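Long-range contacts in phosphonate monoester hydrolase (Ruegeria pomeroyi, PDB 4UPK), which belongs to the sulfatase family of the alkaline phosphatase clan and has that clan's alpha/beta fold, built round a large mixed beta sheet: residues Ile374-Val385 with Ser414-Glu422; His75-Gly83 with Lys360-Tyr368. All coordinates share one frame; numbering follows the deposited sequence.

How the contacts relate
From the N terminus, strand 70-76 comes first and runs out into residues 75-83, one half of contact 2. The chain then wanders through 276 residues before 360-368 returns to close that long loop. Strand 372-375 follows at once and opens contact 1, whose partner 414-422 arrives after only 28 intervening residues that include helix 394-402. The two loops are therefore in series, neither nested nor crossed. Strand 70-76 pairs with 372-375 and with 384-386, so both contacts grow from one sheet: contact 2 close to the centre of the folded chain, contact 1 toward the outside, with centres about 25 Å apart.

Contact 1. Residues Ile374-Val385 with Ser414-Glu422; sequences IRAPGCKPGHVV and SLRPFLTGE
Leu419 packs its side chain against Ile374, Ala376 and Cys379. Its CB lies by CB of Cys379 at 4.3 Å. CG stands anti to the carbonyl carbon (chi1 -57°), which turns the two methyls toward 374-385: CD1 rests on CB of Ala376, 3.8 Å away, while CD2 meets CG2 of Ile374 at 3.7 Å, the two side chains crossing at about a right angle. The other branch of Ile374 ends on Leu415, CD1 against CD1. Behind them, Leu341 of strand 340-346 touches both Ile374 and Ala376, so the leucine packs on an apolar patch of the large sheet.

The backbone of Leu419 is held as well: its O accepts from Lys380 N at 2.9 Å, with Lys380 N almost straight out from the carbonyl. Residues 416-419 form a short, weakly bonded helix that ends in a Schellman motif, with Gly421 at positive phi as the C-prime residue. That turn brings Gly421 CA over one face of the His383 imidazole, a CH-pi contact 3.6 Å from the ring centroid and 16° off its normal. At the edge of the same ring, in its plane, a water lies 2.7 Å from His383 NE2 and donates to Glu422 O, linking the imidazole to the residue after the C-prime glycine. Val385 packs on Phe418: CG1 reaches CD1 at 3.7 Å, and CG2 lies against CB and CD1 of that residue, whose ring also packs edge-to-face with Trp427.

Contact 2. Residues His75-Gly83 with Lys360-Tyr368; sequences HYSVTNPCG and KMTVYDAAY
The ring of Tyr368 carries the amide of Asn80 on one face: ND2 stands 3.2 Å above the ring plane, displaced toward the rim near CE2, with the amide and ring planes 61° apart. The carbonyl carbon of Thr79 and Tyr364 O lie at the ring's edge. Ser77 O approaches the same ring obliquely. The side chain of Tyr76 crosses that of Tyr368 at about a right angle, its CD2 lying by Tyr368 C and CB, and its ring stacks with that of His369. Further out, Tyr76 CE2 comes 4.0 Å from CG of Asp365, whose carboxylate forms a salt bridge with Arg463.

Asn80 ND2 donates to Ala367 O at 3.0 Å. The acceptor lies close to the amide plane, but the donor stands 53° out of the carbonyl plane of Ala367. A second bond, Ser77 N to Tyr368 O (2.9 Å), joins the chain just past strand 70-76 to the end of 360-368. Tyr368 OH is tied back to Thr362 O at 2.7 Å, which fixes the far end of the ring within its own loop.

Past Asn80 a cis peptide leads to Pro81, the N-cap of helix 82-91. Its CG meets SD of Met361 at 3.7 Å, and its CB lies against CE of Lys360. With chi1 at 59°, that lysine places its CG 3.3 Å from Asn80 OD1, which is buried here with no hydrogen-bond partner in the model. The Asn80 amide is thus gripped through its nitrogen, while its oxygen rests on aliphatic carbon, an arrangement likely to carry a desolvation cost.

Contact 1. Residues Ile374-Val385 with Ser414-Glu422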
# COMPACT_ATOMS: atom_id res chain seq x y z
N ILE A 374 -16.61 6.77 -33.94
CA ILE A 374 -17.10 5.81 -32.98
C ILE A 374 -18.21 4.99 -33.60
O ILE A 374 -19.21 5.53 -34.06
CB ILE A 374 -17.50 6.44 -31.60
CG1 ILE A 374 -16.29 7.17 -30.94
CG2 ILE A 374 -18.11 5.36 -30.67
CD1 ILE A 374 -16.59 7.91 -29.58
N ARG A 375 -18.02 3.66 -33.62
CA ARG A 375 -19.04 2.75 -34.07
C ARG A 375 -19.46 1.90 -32.90
O ARG A 375 -18.63 1.30 -32.21
CB ARG A 375 -18.59 1.85 -35.23
CG ARG A 375 -19.80 1.34 -36.00
CD ARG A 375 -19.49 0.25 -36.98
NE ARG A 375 -20.72 -0.27 -37.60
CZ ARG A 375 -21.52 -1.18 -37.06
NH1 ARG A 375 -21.26 -1.69 -35.86
NH2 ARG A 375 -22.61 -1.58 -37.71
N ALA A 376 -20.76 1.85 -32.67
CA ALA A 376 -21.34 1.05 -31.61
C ALA A 376 -22.57 0.36 -32.18
O ALA A 376 -23.27 0.99 -32.98
CB ALA A 376 -21.73 1.94 -30.44
N PRO A 377 -22.87 -0.90 -31.80
CA PRO A 377 -24.13 -1.52 -32.28
C PRO A 377 -25.34 -0.63 -31.98
O PRO A 377 -25.49 -0.16 -30.85
CB PRO A 377 -24.20 -2.85 -31.50
CG PRO A 377 -23.18 -2.76 -30.43
CD PRO A 377 -22.13 -1.80 -30.89
N GLY A 378 -26.12 -0.34 -33.02
CA GLY A 378 -27.30 0.51 -32.92
C GLY A 378 -27.07 2.01 -33.09
O GLY A 378 -27.99 2.80 -32.86
N CYS A 379 -25.84 2.43 -33.48
CA CYS A 379 -25.53 3.85 -33.69
C CYS A 379 -26.13 4.32 -35.02
O CYS A 379 -26.53 3.48 -35.83
CB CYS A 379 -24.03 4.14 -33.61
SG CYS A 379 -23.08 3.62 -35.07
N LYS A 380 -26.23 5.65 -35.22
CA LYS A 380 -26.75 6.25 -36.46
C LYS A 380 -25.62 6.25 -37.49
O LYS A 380 -24.68 7.03 -37.31
CB LYS A 380 -27.27 7.67 -36.18
CG LYS A 380 -28.14 8.25 -37.30
CD LYS A 380 -28.73 9.59 -36.86
CE LYS A 380 -29.62 10.21 -37.90
NZ LYS A 380 -31.05 9.83 -37.70
N PRO A 381 -25.63 5.37 -38.52
CA PRO A 381 -24.50 5.38 -39.49
C PRO A 381 -24.47 6.65 -40.33
O PRO A 381 -25.52 7.10 -40.80
CB PRO A 381 -24.72 4.10 -40.32
CG PRO A 381 -26.16 3.79 -40.19
CD PRO A 381 -26.65 4.36 -38.89
N GLY A 382 -23.28 7.24 -40.46
CA GLY A 382 -23.08 8.47 -41.22
C GLY A 382 -23.40 9.75 -40.47
O GLY A 382 -23.31 10.83 -41.06
N HIS A 383 -23.76 9.65 -39.16
CA HIS A 383 -24.04 10.81 -38.30
C HIS A 383 -22.75 11.61 -38.03
O HIS A 383 -21.69 11.03 -37.72
CB HIS A 383 -24.78 10.42 -37.01
CG HIS A 383 -25.14 11.59 -36.12
ND1 HIS A 383 -26.12 12.48 -36.47
CD2 HIS A 383 -24.63 11.96 -34.92
CE1 HIS A 383 -26.16 13.38 -35.50
NE2 HIS A 383 -25.29 13.10 -34.54
N VAL A 384 -22.84 12.93 -38.20
CA VAL A 384 -21.74 13.86 -38.05
C VAL A 384 -22.03 14.79 -36.86
O VAL A 384 -23.06 15.47 -36.85
CB VAL A 384 -21.47 14.64 -39.39
CG1 VAL A 384 -20.46 15.78 -39.20
CG2 VAL A 384 -20.99 13.68 -40.48
N VAL A 385 -21.12 14.81 -35.89
CA VAL A 385 -21.21 15.64 -34.68
C VAL A 385 -20.38 16.93 -34.85
O VAL A 385 -19.20 16.86 -35.22
CB VAL A 385 -20.84 14.84 -33.40
CG1 VAL A 385 -20.80 15.72 -32.15
CG2 VAL A 385 -21.80 13.66 -33.18
N SER A 414 -19.29 11.12 -21.15
CA SER A 414 -19.67 10.11 -22.14
C SER A 414 -20.27 10.72 -23.41
O SER A 414 -21.14 11.59 -23.35
CB SER A 414 -20.64 9.11 -21.52
OG SER A 414 -21.01 8.10 -22.44
N LEU A 415 -19.79 10.24 -24.57
CA LEU A 415 -20.26 10.66 -25.89
C LEU A 415 -21.42 9.79 -26.36
O LEU A 415 -21.90 9.99 -27.48
CB LEU A 415 -19.11 10.59 -26.90
CG LEU A 415 -17.93 11.53 -26.68
CD1 LEU A 415 -16.89 11.33 -27.76
CD2 LEU A 415 -18.37 12.98 -26.63
N ARG A 416 -21.86 8.84 -25.52
CA ARG A 416 -22.96 7.92 -25.83
C ARG A 416 -24.25 8.60 -26.32
O ARG A 416 -24.75 8.13 -27.35
CB ARG A 416 -23.21 6.92 -24.68
CG ARG A 416 -23.65 5.56 -25.18
CD ARG A 416 -23.82 4.62 -24.03
NE ARG A 416 -24.55 3.42 -24.43
CZ ARG A 416 -24.87 2.44 -23.60
NH1 ARG A 416 -24.51 2.50 -22.32
NH2 ARG A 416 -25.55 1.38 -24.04
N PRO A 417 -24.78 9.71 -25.72
CA PRO A 417 -26.00 10.35 -26.29
C PRO A 417 -25.90 10.71 -27.79
O PRO A 417 -26.88 10.51 -28.52
CB PRO A 417 -26.18 11.62 -25.43
CG PRO A 417 -25.53 11.28 -24.15
CD PRO A 417 -24.34 10.43 -24.50
N PHE A 418 -24.73 11.19 -28.24
CA PHE A 418 -24.40 11.53 -29.63
C PHE A 418 -24.47 10.35 -30.62
O PHE A 418 -24.69 10.59 -31.81
CB PHE A 418 -22.98 12.13 -29.72
CG PHE A 418 -22.81 13.44 -28.98
CD1 PHE A 418 -23.26 14.63 -29.54
CD2 PHE A 418 -22.16 13.48 -27.76
CE1 PHE A 418 -23.05 15.85 -28.88
CE2 PHE A 418 -21.95 14.69 -27.11
CZ PHE A 418 -22.41 15.86 -27.66
N LEU A 419 -24.23 9.11 -30.14
CA LEU A 419 -24.23 7.89 -30.97
C LEU A 419 -25.57 7.58 -31.63
O LEU A 419 -25.59 7.05 -32.74
CB LEU A 419 -23.66 6.68 -30.21
CG LEU A 419 -22.22 6.82 -29.65
CD1 LEU A 419 -21.76 5.52 -29.04
CD2 LEU A 419 -21.23 7.30 -30.71
N THR A 420 -26.69 7.94 -30.96
CA THR A 420 -28.05 7.78 -31.48
C THR A 420 -28.58 9.11 -32.07
O THR A 420 -29.80 9.33 -32.12
CB THR A 420 -28.98 7.15 -30.44
OG1 THR A 420 -28.87 7.87 -29.22
CG2 THR A 420 -28.68 5.67 -30.22
N GLY A 421 -27.66 9.97 -32.52
CA GLY A 421 -27.95 11.25 -33.15
C GLY A 421 -28.46 12.34 -32.22
O GLY A 421 -28.86 13.40 -32.71
N GLU A 422 -28.45 12.11 -30.89
CA GLU A 422 -28.90 13.10 -29.91
C GLU A 422 -27.75 13.96 -29.40
O GLU A 422 -26.65 13.87 -29.95
CB GLU A 422 -29.70 12.47 -28.73
CG GLU A 422 -29.92 10.96 -28.70
CD GLU A 422 -31.29 10.46 -29.11
OE1 GLU A 422 -32.14 11.26 -29.56
OE2 GLU A 422 -31.54 9.25 -28.91
O HOH W 1 -25.84 14.60 -32.35

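Contact 2. Residues His75-Gly83 with Lys360-Tyr368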
# COMPACT_ATOMS: atom_id res chain seq x y z
N HIS A 75 -13.40 17.81 -32.44
CA HIS A 75 -12.69 17.02 -31.44
C HIS A 75 -11.25 17.50 -31.26
O HIS A 75 -10.47 17.56 -32.22
CB HIS A 75 -12.74 15.53 -31.79
CG HIS A 75 -12.26 14.65 -30.68
ND1 HIS A 75 -13.02 14.44 -29.54
CD2 HIS A 75 -11.11 13.96 -30.56
CE1 HIS A 75 -12.32 13.62 -28.78
NE2 HIS A 75 -11.15 13.32 -29.34
N TYR A 76 -10.90 17.82 -30.00
CA TYR A 76 -9.59 18.38 -29.67
C TYR A 76 -8.90 17.66 -28.55
O TYR A 76 -9.54 17.27 -27.58
CB TYR A 76 -9.73 19.88 -29.33
CG TYR A 76 -10.17 20.73 -30.50
CD1 TYR A 76 -11.52 20.83 -30.85
CD2 TYR A 76 -9.24 21.42 -31.28
CE1 TYR A 76 -11.92 21.52 -32.00
CE2 TYR A 76 -9.65 22.15 -32.41
CZ TYR A 76 -10.99 22.19 -32.76
OH TYR A 76 -11.43 22.91 -33.85
N SER A 77 -7.58 17.50 -28.68
CA SER A 77 -6.73 16.95 -27.62
C SER A 77 -6.74 18.01 -26.47
O SER A 77 -6.70 19.21 -26.78
CB SER A 77 -5.31 16.74 -28.14
OG SER A 77 -4.50 16.23 -27.09
N VAL A 78 -6.85 17.60 -25.19
CA VAL A 78 -6.87 18.55 -24.06
C VAL A 78 -5.46 18.92 -23.61
O VAL A 78 -5.29 19.80 -22.77
CB VAL A 78 -7.78 18.13 -22.88
CG1 VAL A 78 -9.17 17.74 -23.36
CG2 VAL A 78 -7.15 17.01 -22.03
N THR A 79 -4.45 18.23 -24.15
CA THR A 79 -3.07 18.52 -23.80
C THR A 79 -2.10 18.00 -24.81
O THR A 79 -2.47 17.23 -25.67
CB THR A 79 -2.72 18.21 -22.32
OG1 THR A 79 -1.44 18.77 -22.01
CG2 THR A 79 -2.75 16.74 -22.02
N ASN A 80 -0.84 18.42 -24.67
CA ASN A 80 0.26 18.03 -25.53
C ASN A 80 1.61 18.09 -24.77
O ASN A 80 1.73 18.83 -23.77
CB ASN A 80 0.29 18.94 -26.76
CG ASN A 80 -0.24 18.30 -28.00
OD1 ASN A 80 0.15 17.19 -28.34
ND2 ASN A 80 -1.07 19.00 -28.74
N PRO A 81 2.63 17.30 -25.21
CA PRO A 81 2.64 16.37 -26.35
C PRO A 81 2.11 14.97 -26.04
O PRO A 81 1.19 14.83 -25.25
CB PRO A 81 4.09 16.45 -26.86
CG PRO A 81 4.90 17.02 -25.70
CD PRO A 81 3.94 17.33 -24.56
N CYS A 82 2.65 13.95 -26.73
CA CYS A 82 2.28 12.53 -26.65
C CYS A 82 1.99 12.00 -25.25
O CYS A 82 0.90 11.48 -25.05
CB CYS A 82 3.31 11.68 -27.38
SG CYS A 82 4.87 12.53 -27.70
N GLY A 83 2.96 12.14 -24.33
CA GLY A 83 2.85 11.68 -22.95
C GLY A 83 1.67 12.33 -22.25
O GLY A 83 0.68 11.64 -21.97
N LYS A 360 3.89 19.54 -32.45
CA LYS A 360 2.70 19.91 -31.68
C LYS A 360 2.97 20.79 -30.44
O LYS A 360 2.05 21.02 -29.67
CB LYS A 360 1.86 18.65 -31.37
CG LYS A 360 2.57 17.56 -30.58
CD LYS A 360 3.51 16.72 -31.40
CE LYS A 360 4.03 15.60 -30.58
NZ LYS A 360 5.30 15.09 -31.15
N MET A 361 4.22 21.30 -30.25
CA MET A 361 4.58 22.20 -29.14
C MET A 361 4.26 23.66 -29.53
O MET A 361 5.15 24.49 -29.75
CB MET A 361 6.04 22.03 -28.67
CG MET A 361 6.28 20.78 -27.83
SD MET A 361 5.44 20.69 -26.21
CE MET A 361 6.33 21.98 -25.31
N THR A 362 2.95 23.93 -29.66
CA THR A 362 2.37 25.22 -30.06
C THR A 362 0.93 25.33 -29.53
O THR A 362 0.47 24.44 -28.82
CB THR A 362 2.52 25.45 -31.59
OG1 THR A 362 2.13 26.78 -31.89
CG2 THR A 362 1.72 24.47 -32.42
N VAL A 363 0.24 26.42 -29.92
CA VAL A 363 -1.13 26.76 -29.47
C VAL A 363 -2.16 26.75 -30.61
O VAL A 363 -3.35 26.95 -30.33
CB VAL A 363 -1.15 28.08 -28.65
CG1 VAL A 363 -0.27 27.98 -27.41
CG2 VAL A 363 -0.74 29.29 -29.51
N TYR A 364 -1.72 26.55 -31.87
CA TYR A 364 -2.65 26.52 -33.01
C TYR A 364 -3.41 25.20 -33.07
O TYR A 364 -2.87 24.15 -32.68
CB TYR A 364 -1.96 26.86 -34.35
CG TYR A 364 -1.43 28.27 -34.43
CD1 TYR A 364 -2.26 29.36 -34.16
CD2 TYR A 364 -0.11 28.52 -34.79
CE1 TYR A 364 -1.78 30.67 -34.23
CE2 TYR A 364 0.37 29.83 -34.90
CZ TYR A 364 -0.47 30.90 -34.62
OH TYR A 364 0.01 32.19 -34.69
N ASP A 365 -4.67 25.27 -33.56
CA ASP A 365 -5.62 24.16 -33.66
C ASP A 365 -5.10 22.90 -34.33
O ASP A 365 -5.41 21.81 -33.86
CB ASP A 365 -6.96 24.62 -34.28
CG ASP A 365 -7.80 25.53 -33.38
OD1 ASP A 365 -7.48 25.63 -32.16
OD2 ASP A 365 -8.78 26.10 -33.87
N ALA A 366 -4.28 23.03 -35.41
CA ALA A 366 -3.71 21.89 -36.14
C ALA A 366 -2.92 20.92 -35.23
O ALA A 366 -2.88 19.73 -35.51
CB ALA A 366 -2.86 22.38 -37.32
N ALA A 367 -2.38 21.43 -34.10
CA ALA A 367 -1.65 20.62 -33.12
C ALA A 367 -2.58 19.80 -32.19
O ALA A 367 -2.09 18.87 -31.54
CB ALA A 367 -0.75 21.53 -32.28
N TYR A 368 -3.90 20.13 -32.14
CA TYR A 368 -4.89 19.53 -31.23
C TYR A 368 -6.08 18.92 -31.92
O TYR A 368 -6.59 17.93 -31.40
CB TYR A 368 -5.40 20.55 -30.17
CG TYR A 368 -4.29 21.20 -29.38
CD1 TYR A 368 -3.64 22.33 -29.86
CD2 TYR A 368 -3.91 20.71 -28.13
CE1 TYR A 368 -2.59 22.91 -29.15
CE2 TYR A 368 -2.87 21.29 -27.41
CZ TYR A 368 -2.20 22.39 -27.93
OH TYR A 368 -1.16 22.99 -27.27